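Local atomic coordinates of 6-phospho-alpha-glucosidase (Merdibacter massiliensis, PDB entry 6VC6), a protein that probably hydrolyses 6-phospho-alpha-glucosides, using NAD and a manganese ion bound at its active site. Residues A[91-96]-A[285-290]; A[98-103]-A[111-116]; A[85-90]-A[123-128]. One frame throughout, in Å; residues are numbered along the deposited sequence.

Interaction 1. Residues A[91-96]-A[285-290]; sequences PMRRED and DEVIDG. With G6P (6-O-phosphono-alpha-D-glucopyranose), chain F.
Two guanidinium groups of helix 89-102 work through their edges: R94 takes D285 OD1 in its plane, and R93 takes the phosphate of the bound sugar phosphate, with the phosphorus also in plane. V287 CG2 approaches R93 NH1 obliquely, at 3.9 Å. The site is the phosphate end of the G6P pocket, probably the substrate site, of a family 4 glycosidase, closed between helix 89-102 of its nucleotide-binding part and helix 283-289 of the chain's later half. R93 reaches it fully stretched, with CG anti to the backbone N (chi1 179°), and grips two oxygens side by side: NH1 bonds to G6P O1P at 2.9 Å and NH2 to G6P O2P at 2.8 Å, both nearly straight. V287 CG2 lies 3.8 Å from the same O1P, an apolar flank to the clasp. E97 pairs with R93 NE, which should help to fix the rotation of the group, while R283 and R291 supply further bonds to the ligand. At the next residue, R94 and D285 form a salt bridge, guanidinium and carboxylate planes turned 69° apart. D285 OD2 bonds to H98 NE2 and T282 N, while OD1 meets R94 NE with its syn lone pair, at a short 2.5 Å.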
loop_
_atom_site.group_PDB
_atom_site.type_symbol
_atom_site.label_atom_id
_atom_site.label_comp_id
_atom_site.label_asym_id
_atom_site.label_seq_id
_atom_site.Cartn_x
_atom_site.Cartn_y
_atom_site.Cartn_z
ATOM N N PRO A 91 -10.456 12.130 6.613
ATOM C CA PRO A 91 -11.853 12.214 7.077
ATOM C C PRO A 91 -12.732 11.074 6.590
ATOM O O PRO A 91 -13.619 10.628 7.329
ATOM C CB PRO A 91 -12.317 13.566 6.522
ATOM C CG PRO A 91 -11.088 14.385 6.505
ATOM C CD PRO A 91 -9.965 13.444 6.153
HETATM N N MSE A 92 -12.516 10.585 5.373
HETATM C CA MSE A 92 -13.325 9.491 4.849
HETATM C C MSE A 92 -12.832 8.141 5.368
HETATM O O MSE A 92 -13.611 7.196 5.485
HETATM C CB MSE A 92 -13.330 9.504 3.319
HETATM C CG MSE A 92 -14.207 10.595 2.716
HETATM SE SE MSE A 92 -16.018 10.643 3.457
HETATM C CE MSE A 92 -16.563 8.810 3.073
ATOM N N ARG A 93 -11.536 8.054 5.676
ATOM C CA ARG A 93 -11.029 6.872 6.368
ATOM C C ARG A 93 -11.669 6.740 7.742
ATOM O O ARG A 93 -11.944 5.626 8.207
ATOM C CB ARG A 93 -9.506 6.936 6.488
ATOM C CG ARG A 93 -8.892 5.746 7.216
ATOM C CD ARG A 93 -7.391 5.911 7.413
ATOM N NE ARG A 93 -6.791 4.735 8.038
ATOM C CZ ARG A 93 -5.491 4.595 8.277
ATOM N NH1 ARG A 93 -4.645 5.560 7.943
ATOM N NH2 ARG A 93 -5.034 3.490 8.850
ATOM N N ARG A 94 -11.916 7.871 8.404
ATOM C CA ARG A 94 -12.622 7.861 9.680
ATOM C C ARG A 94 -14.024 7.284 9.523
ATOM O O ARG A 94 -14.465 6.459 10.331
ATOM C CB ARG A 94 -12.678 9.280 10.246
ATOM C CG ARG A 94 -13.024 9.369 11.719
ATOM C CD ARG A 94 -12.972 10.813 12.192
ATOM N NE ARG A 94 -13.093 10.924 13.641
ATOM C CZ ARG A 94 -14.250 11.012 14.289
ATOM N NH1 ARG A 94 -15.392 11.002 13.614
ATOM N NH2 ARG A 94 -14.267 11.110 15.611
ATOM N N GLU A 95 -14.740 7.709 8.477
ATOM C CA GLU A 95 -16.083 7.191 8.235
ATOM C C GLU A 95 -16.050 5.706 7.896
ATOM O O GLU A 95 -16.946 4.954 8.295
ATOM C CB GLU A 95 -16.757 7.982 7.114
ATOM C CG GLU A 95 -16.946 9.460 7.415
ATOM C CD GLU A 95 -18.109 9.721 8.352
ATOM O OE1 GLU A 95 -18.992 8.845 8.465
ATOM O OE2 GLU A 95 -18.144 10.805 8.972
ATOM N N ASP A 96 -15.028 5.269 7.154
ATOM C CA ASP A 96 -14.882 3.848 6.855
ATOM C C ASP A 96 -14.749 3.030 8.133
ATOM O O ASP A 96 -15.375 1.973 8.274
ATOM C CB ASP A 96 -13.664 3.621 5.958
ATOM C CG ASP A 96 -13.817 4.249 4.586
ATOM O OD1 ASP A 96 -14.964 4.509 4.167
ATOM O OD2 ASP A 96 -12.783 4.483 3.926
ATOM N N ASP A 285 -8.196 8.331 13.601
ATOM C CA ASP A 285 -8.032 9.357 14.624
ATOM C C ASP A 285 -6.623 9.334 15.206
ATOM O O ASP A 285 -6.066 10.387 15.540
ATOM C CB ASP A 285 -9.073 9.170 15.727
ATOM C CG ASP A 285 -10.494 9.287 15.213
ATOM O OD1 ASP A 285 -10.820 10.321 14.592
ATOM O OD2 ASP A 285 -11.285 8.344 15.429
ATOM N N GLU A 286 -6.033 8.141 15.337
ATOM C CA GLU A 286 -4.653 8.043 15.806
ATOM C C GLU A 286 -3.697 8.722 14.836
ATOM O O GLU A 286 -2.755 9.406 15.255
ATOM C CB GLU A 286 -4.254 6.579 15.991
ATOM C CG GLU A 286 -5.153 5.772 16.904
ATOM C CD GLU A 286 -4.810 4.296 16.878
ATOM O OE1 GLU A 286 -5.725 3.466 17.066
ATOM O OE2 GLU A 286 -3.625 3.964 16.663
ATOM N N VAL A 287 -3.919 8.536 13.533
ATOM C CA VAL A 287 -3.076 9.181 12.533
ATOM C C VAL A 287 -3.286 10.687 12.551
ATOM O O VAL A 287 -2.323 11.460 12.471
ATOM C CB VAL A 287 -3.348 8.592 11.139
ATOM C CG1 VAL A 287 -2.593 9.375 10.074
ATOM C CG2 VAL A 287 -2.966 7.121 11.101
ATOM N N ILE A 288 -4.541 11.129 12.652
ATOM C CA ILE A 288 -4.793 12.562 12.726
ATOM C C ILE A 288 -4.116 13.155 13.953
ATOM O O ILE A 288 -3.469 14.200 13.869
ATOM C CB ILE A 288 -6.303 12.853 12.699
ATOM C CG1 ILE A 288 -6.873 12.524 11.318
ATOM C CG2 ILE A 288 -6.563 14.321 13.012
ATOM C CD1 ILE A 288 -8.382 12.638 11.230
ATOM N N ASP A 289 -4.205 12.481 15.100
ATOM C CA ASP A 289 -3.549 13.014 16.286
ATOM C C ASP A 289 -2.055 12.715 16.326
ATOM O O ASP A 289 -1.338 13.325 17.129
ATOM C CB ASP A 289 -4.212 12.469 17.549
ATOM C CG ASP A 289 -5.610 13.009 17.751
ATOM O OD1 ASP A 289 -6.466 12.253 18.251
ATOM O OD2 ASP A 289 -5.851 14.188 17.412
ATOM N N GLY A 290 -1.569 11.809 15.482
ATOM C CA GLY A 290 -0.179 11.403 15.540
ATOM C C GLY A 290 0.666 11.861 14.369
ATOM O O GLY A 290 1.273 12.935 14.419
HETATM C C1 G6P F . 0.794 -0.957 6.351
HETATM C C2 G6P F . 0.417 -1.146 4.874
HETATM C C3 G6P F . -0.177 0.085 4.214
HETATM C C4 G6P F . -1.133 0.746 5.179
HETATM C C5 G6P F . -0.307 1.303 6.323
HETATM C C6 G6P F . -1.233 1.881 7.384
HETATM O O1 G6P F . 2.180 -1.275 6.533
HETATM O O2 G6P F . 1.578 -1.556 4.140
HETATM O O3 G6P F . -0.863 -0.269 3.010
HETATM O O4 G6P F . -1.823 1.808 4.513
HETATM O O5 G6P F . 0.506 0.314 6.968
HETATM O O6 G6P F . -0.528 2.877 8.115
HETATM P P G6P F . -1.314 3.882 9.093
HETATM O O1P G6P F . -1.791 4.964 8.153
HETATM O O2P G6P F . -2.419 3.043 9.692
HETATM O O3P G6P F . -0.266 4.311 10.091
#

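Interaction 2. Residues A[98-103]-A[111-116]; sequences HISLHL and CGAGGM
With OG anti to its own carbonyl carbon and beside the backbone N (chi1 -60°), S100 brings its hydroxyl oxygen up against the first turn of the next helix, where A113 CB lies 3.4 Å away. The same rotation lets OG bond to the carbonyl oxygen of D96, one turn earlier in its own helix. Helices 89-102 and 113-136 are consecutive, joined by a loop that carries E109 of the G6P pocket. Both contact points are small: the CA atoms of S100 and A113 are 6.3 Å apart, and beyond A113 comes G114, whose backbone N is 3.6 Å from S100 OG. G112 holds the N-cap position with positive phi (86°), a conformation in which a side chain would collide with the carbonyl oxygen before it; its own O accepts M116 N at 3.2 Å as the helix begins. Helix 419-432 packs on the same corner, with I425 on A113 and M429 on I99. No hydrogen bond crosses between the two segments. Since the buried hydroxyl of S100 is satisfied by D96 O within its own helix, what it presents to A113 and G114 is an oxygen in van der Waals contact, and the join depends on close fit.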
loop_
_atom_site.group_PDB
_atom_site.type_symbol
_atom_site.label_atom_id
_atom_site.label_comp_id
_atom_site.label_asym_id
_atom_site.label_seq_id
_atom_site.Cartn_x
_atom_site.Cartn_y
_atom_site.Cartn_z
ATOM N N HIS A 98 -15.374 4.047 11.469
ATOM C CA HIS A 98 -16.401 4.246 12.488
ATOM C C HIS A 98 -17.676 3.483 12.148
ATOM O O HIS A 98 -18.228 2.766 12.991
ATOM C CB HIS A 98 -16.702 5.738 12.648
ATOM C CG HIS A 98 -15.803 6.436 13.621
ATOM N ND1 HIS A 98 -16.267 7.010 14.785
ATOM C CD2 HIS A 98 -14.466 6.649 13.603
ATOM C CE1 HIS A 98 -15.255 7.549 15.443
ATOM N NE2 HIS A 98 -14.150 7.343 14.747
ATOM N N ILE A 99 -18.151 3.620 10.910
ATOM C CA ILE A 99 -19.444 3.051 10.540
ATOM C C ILE A 99 -19.398 1.528 10.575
ATOM O O ILE A 99 -20.355 0.876 11.008
ATOM C CB ILE A 99 -19.878 3.586 9.163
ATOM C CG1 ILE A 99 -20.107 5.098 9.241
ATOM C CG2 ILE A 99 -21.132 2.875 8.678
ATOM C CD1 ILE A 99 -20.233 5.781 7.898
ATOM N N SER A 100 -18.286 0.937 10.131
ATOM C CA SER A 100 -18.150 -0.516 10.191
ATOM C C SER A 100 -18.181 -1.009 11.633
ATOM O O SER A 100 -18.901 -1.960 11.962
ATOM C CB SER A 100 -16.857 -0.953 9.501
ATOM O OG SER A 100 -16.848 -0.572 8.136
ATOM N N LEU A 101 -17.409 -0.364 12.510
ATOM C CA LEU A 101 -17.356 -0.793 13.904
ATOM C C LEU A 101 -18.677 -0.535 14.616
ATOM O O LEU A 101 -19.107 -1.343 15.447
ATOM C CB LEU A 101 -16.207 -0.088 14.625
ATOM C CG LEU A 101 -14.802 -0.524 14.206
ATOM C CD1 LEU A 101 -13.762 0.488 14.663
ATOM C CD2 LEU A 101 -14.487 -1.907 14.754
ATOM N N HIS A 102 -19.338 0.583 14.302
ATOM C CA HIS A 102 -20.638 0.866 14.899
ATOM C C HIS A 102 -21.698 -0.140 14.471
ATOM O O HIS A 102 -22.715 -0.282 15.156
ATOM C CB HIS A 102 -21.092 2.282 14.534
ATOM C CG HIS A 102 -20.363 3.363 15.273
ATOM N ND1 HIS A 102 -20.168 3.332 16.636
ATOM C CD2 HIS A 102 -19.789 4.509 14.837
ATOM C CE1 HIS A 102 -19.501 4.410 17.008
ATOM N NE2 HIS A 102 -19.258 5.140 15.935
ATOM N N LEU A 103 -21.482 -0.843 13.359
ATOM C CA LEU A 103 -22.437 -1.817 12.850
ATOM C C LEU A 103 -21.998 -3.256 13.091
ATOM O O LEU A 103 -22.594 -4.178 12.525
ATOM C CB LEU A 103 -22.685 -1.580 11.358
ATOM C CG LEU A 103 -23.485 -0.315 11.035
ATOM C CD1 LEU A 103 -23.519 -0.062 9.536
ATOM C CD2 LEU A 103 -24.896 -0.412 11.601
ATOM N N CYS A 111 -9.006 -3.417 4.678
ATOM C CA CYS A 111 -9.623 -4.727 4.825
ATOM C C CYS A 111 -11.047 -4.581 5.338
ATOM O O CYS A 111 -11.324 -3.744 6.205
ATOM C CB CYS A 111 -8.814 -5.613 5.776
ATOM S SG CYS A 111 -7.093 -5.846 5.286
ATOM N N GLY A 112 -11.947 -5.401 4.799
ATOM C CA GLY A 112 -13.321 -5.400 5.261
ATOM C C GLY A 112 -14.175 -4.359 4.556
ATOM O O GLY A 112 -13.909 -3.955 3.423
ATOM N N ALA A 113 -15.224 -3.923 5.259
ATOM C CA ALA A 113 -16.154 -2.955 4.689
ATOM C C ALA A 113 -15.483 -1.606 4.462
ATOM O O ALA A 113 -15.754 -0.932 3.462
ATOM C CB ALA A 113 -17.371 -2.801 5.597
ATOM N N GLY A 114 -14.607 -1.196 5.381
ATOM C CA GLY A 114 -13.916 0.072 5.211
ATOM C C GLY A 114 -12.961 0.063 4.035
ATOM O O GLY A 114 -12.805 1.073 3.342
ATOM N N GLY A 115 -12.310 -1.076 3.788
ATOM C CA GLY A 115 -11.385 -1.157 2.672
ATOM C C GLY A 115 -12.081 -1.109 1.326
ATOM O O GLY A 115 -11.603 -0.458 0.393
HETATM N N MSE A 116 -13.217 -1.788 1.207
HETATM C CA MSE A 116 -13.955 -1.818 -0.048
HETATM C C MSE A 116 -14.615 -0.471 -0.326
HETATM O O MSE A 116 -14.765 -0.073 -1.481
HETATM C CB MSE A 116 -14.995 -2.937 -0.026
HETATM C CG MSE A 116 -14.383 -4.327 -0.141
HETATM SE SE MSE A 116 -15.704 -5.757 -0.209
HETATM C CE MSE A 116 -16.154 -5.834 1.685
#

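Interaction 3. Residues A[85-90]-A[123-128]. With NAD (nicotinamide-adenine-dinucleotide), chain G.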
loop_
_atom_site.group_PDB
_atom_site.type_symbol
_atom_site.label_atom_id
_atom_site.label_comp_id
_atom_site.label_asym_id
_atom_site.label_seq_id
_atom_site.Cartn_x
_atom_site.Cartn_y
_atom_site.Cartn_z
HETATM N N MSE A 85 -1.902 9.099 -3.346
HETATM C CA MSE A 85 -3.149 9.775 -3.043
HETATM C C MSE A 85 -3.964 9.005 -2.039
HETATM O O MSE A 85 -3.764 7.805 -1.922
HETATM C CB MSE A 85 -3.990 9.983 -4.301
HETATM C CG MSE A 85 -4.647 8.705 -4.824
HETATM SE SE MSE A 85 -6.134 8.955 -6.084
HETATM C CE MSE A 85 -5.178 10.069 -7.353
ATOM N N ARG A 86 -4.866 9.668 -1.329
ATOM C CA ARG A 86 -5.867 9.016 -0.486
ATOM C C ARG A 86 -7.221 9.592 -0.887
ATOM O O ARG A 86 -7.595 10.681 -0.440
ATOM C CB ARG A 86 -5.585 9.228 0.999
ATOM C CG ARG A 86 -6.543 8.483 1.918
ATOM C CD ARG A 86 -6.314 8.832 3.384
ATOM N NE ARG A 86 -5.070 8.274 3.906
ATOM C CZ ARG A 86 -4.931 7.019 4.324
ATOM N NH1 ARG A 86 -3.761 6.598 4.786
ATOM N NH2 ARG A 86 -5.960 6.184 4.277
ATOM N N ALA A 87 -7.942 8.865 -1.740
ATOM C CA ALA A 87 -9.236 9.330 -2.226
ATOM C C ALA A 87 -10.196 9.526 -1.064
ATOM O O ALA A 87 -10.535 8.571 -0.357
ATOM C CB ALA A 87 -9.809 8.332 -3.231
ATOM N N GLY A 88 -10.633 10.769 -0.866
ATOM C CA GLY A 88 -11.456 11.124 0.268
ATOM C C GLY A 88 -10.686 11.568 1.492
ATOM O O GLY A 88 -11.285 12.156 2.402
ATOM N N GLY A 89 -9.384 11.303 1.548
ATOM C CA GLY A 89 -8.564 11.745 2.659
ATOM C C GLY A 89 -8.867 10.998 3.947
ATOM O O GLY A 89 -9.702 10.097 4.015
ATOM N N LEU A 90 -8.143 11.393 4.991
ATOM C CA LEU A 90 -8.352 10.796 6.305
ATOM C C LEU A 90 -9.754 11.016 6.876
ATOM O O LEU A 90 -10.217 10.133 7.619
ATOM C CB LEU A 90 -7.284 11.318 7.279
ATOM C CG LEU A 90 -5.864 10.817 7.009
ATOM C CD1 LEU A 90 -4.856 11.532 7.895
ATOM C CD2 LEU A 90 -5.782 9.309 7.204
ATOM N N CYS A 123 -10.968 3.627 -6.971
ATOM C CA CYS A 123 -11.214 3.250 -8.361
ATOM C C CYS A 123 -11.580 4.462 -9.207
ATOM O O CYS A 123 -11.082 4.622 -10.327
ATOM C CB CYS A 123 -12.323 2.200 -8.438
ATOM S SG CYS A 123 -11.847 0.546 -7.904
ATOM N N VAL A 124 -12.446 5.330 -8.682
ATOM C CA VAL A 124 -12.878 6.506 -9.430
ATOM C C VAL A 124 -11.715 7.470 -9.632
ATOM O O VAL A 124 -11.464 7.942 -10.746
ATOM C CB VAL A 124 -14.057 7.188 -8.712
ATOM C CG1 VAL A 124 -14.371 8.531 -9.355
ATOM C CG2 VAL A 124 -15.280 6.283 -8.721
ATOM N N ASP A 125 -10.979 7.766 -8.558
ATOM C CA ASP A 125 -9.953 8.800 -8.624
ATOM C C ASP A 125 -8.663 8.308 -9.271
ATOM O O ASP A 125 -7.959 9.102 -9.906
ATOM C CB ASP A 125 -9.665 9.342 -7.223
ATOM C CG ASP A 125 -10.719 10.326 -6.748
ATOM O OD1 ASP A 125 -11.816 10.362 -7.345
ATOM O OD2 ASP A 125 -10.451 11.063 -5.776
HETATM N N MSE A 126 -8.319 7.041 -9.110
HETATM C CA MSE A 126 -7.119 6.505 -9.724
HETATM C C MSE A 126 -7.243 6.421 -11.233
HETATM O O MSE A 126 -6.309 6.809 -11.920
HETATM C CB MSE A 126 -6.739 5.139 -9.179
HETATM C CG MSE A 126 -6.073 5.145 -7.811
HETATM SE SE MSE A 126 -4.318 5.995 -7.757
HETATM C CE MSE A 126 -3.370 4.897 -9.042
ATOM N N ILE A 127 -8.358 5.928 -11.752
ATOM C CA ILE A 127 -8.575 5.826 -13.191
ATOM C C ILE A 127 -8.637 7.212 -13.822
ATOM O O ILE A 127 -8.116 7.435 -14.922
ATOM C CB ILE A 127 -9.846 5.003 -13.475
ATOM C CG1 ILE A 127 -9.589 3.526 -13.161
ATOM C CG2 ILE A 127 -10.302 5.180 -14.916
ATOM C CD1 ILE A 127 -10.811 2.652 -13.267
ATOM N N GLU A 128 -9.258 8.170 -13.128
ATOM C CA GLU A 128 -9.287 9.541 -13.625
ATOM C C GLU A 128 -7.887 10.142 -13.669
ATOM O O GLU A 128 -7.550 10.885 -14.598
ATOM C CB GLU A 128 -10.210 10.391 -12.751
ATOM C CG GLU A 128 -10.430 11.808 -13.257
ATOM C CD GLU A 128 -11.065 12.707 -12.211
ATOM O OE1 GLU A 128 -10.533 12.776 -11.082
ATOM O OE2 GLU A 128 -12.096 13.341 -12.516
HETATM P PA NAD G . -3.083 11.778 3.449
HETATM O O1A NAD G . -2.153 12.383 4.473
HETATM O O2A NAD G . -4.555 12.111 3.479
HETATM O O5B NAD G . -2.524 12.128 1.983
HETATM C C5B NAD G . -3.355 11.978 0.837
HETATM C C4B NAD G . -3.099 13.124 -0.127
HETATM O O4B NAD G . -3.573 12.779 -1.431
HETATM C C3B NAD G . -3.848 14.371 0.315
HETATM O O3B NAD G . -2.946 15.478 0.362
HETATM C C2B NAD G . -4.888 14.611 -0.758
HETATM O O2B NAD G . -5.024 16.008 -1.026
HETATM C C1B NAD G . -4.325 13.872 -1.959
HETATM N N9A NAD G . -5.396 13.403 -2.871
HETATM C C8A NAD G . -6.569 12.839 -2.524
HETATM N N7A NAD G . -7.310 12.543 -3.623
HETATM C C5A NAD G . -6.604 12.927 -4.703
HETATM C C6A NAD G . -6.793 12.909 -6.173
HETATM N N6A NAD G . -7.920 12.404 -6.730
HETATM N N1A NAD G . -5.801 13.414 -6.942
HETATM C C2A NAD G . -4.674 13.918 -6.406
HETATM N N3A NAD G . -4.437 13.967 -5.084
HETATM C C4A NAD G . -5.347 13.498 -4.199
HETATM O O3 NAD G . -2.929 10.176 3.474
HETATM P PN NAD G . -1.613 9.438 4.030
HETATM O O1N NAD G . -1.925 8.879 5.399
HETATM O O2N NAD G . -0.407 10.322 3.819
HETATM O O5D NAD G . -1.533 8.213 2.994
HETATM C C5D NAD G . -1.001 8.414 1.687
HETATM C C4D NAD G . -1.350 7.202 0.837
HETATM O O4D NAD G . -0.272 6.264 0.856
HETATM C C3D NAD G . -2.572 6.489 1.399
HETATM O O3D NAD G . -3.476 6.202 0.331
HETATM C C2D NAD G . -2.038 5.184 1.943
HETATM O O2D NAD G . -2.992 4.132 1.794
HETATM C C1D NAD G . -0.819 4.963 1.067
HETATM N N1N NAD G . 0.143 4.042 1.667
HETATM C C2N NAD G . 0.319 2.871 1.053
HETATM C C3N NAD G . 1.209 1.933 1.543
HETATM C C7N NAD G . 1.365 0.632 0.815
HETATM O O7N NAD G . 1.954 -0.291 1.353
HETATM N N7N NAD G . 0.838 0.519 -0.404
HETATM C C4N NAD G . 1.940 2.225 2.688
HETATM C C5N NAD G . 1.737 3.451 3.314
HETATM C C6N NAD G . 0.828 4.356 2.774
#
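M85, a selenomethionine, runs from the backbone across to D125 and M126 while lying against the adenine of NAD. Its CB sits 3.8 Å from adenine C4A. Its CG, held between the backbone N and the carbonyl carbon (chi1 74°), faces M126 SE. Its SE touches D125 CB at 3.7 Å and meets M126 SE. A bend at chi3 brings CE above the adenine rim, 3.4 Å from N1A. D125 completes the adenine site: its OD2 accepts a hydrogen bond from the N6A amino group at 3.0 Å, with A87 CB packed beside that oxygen. R86 points the other way, to the pyrophosphate: NE bonds to the bridging O3 at 2.9 Å and NH1 to O1N at 3.0 Å, with L90 CD2 on one guanidinium face and the nicotinamide ribose C3D on the opposite one. A leucine in place of R86 would probably leave these phosphate oxygens and E109, the salt-bridge partner of NH2, without their positive mate. A type II turn from R86 to G89 then leads into helix 89-102. The contact follows strand 80-83 of the Rossmann-type nucleotide-binding sheet, with helix 113-136 packing on helix 149-159 through I151 and V152 and on helix 378-400 through Y398.

In the fold
Helix 89-102, together with the turn that starts it, is common to all three contacts. Along the chain come 85-90, 91-96 and 98-103, then 111-116 and 123-128 on helix 113-136, and much later 285-290. Interaction 2 therefore lies within the spans of both others, whereas interactions 1 and 3 cross. Interactions 1 and 2, centres 13 Å apart, touch through the probable H98-D285 hydrogen bond; the centres of 1 and 3 are 16 Å apart, joined where L90 packs on V287 and I288. Interactions 2 and 3, 18 Å apart, do not touch. The turn leading into this helix borders the cofactor, the first helical turns reach the sugar phosphate, and the last packs on the next helix.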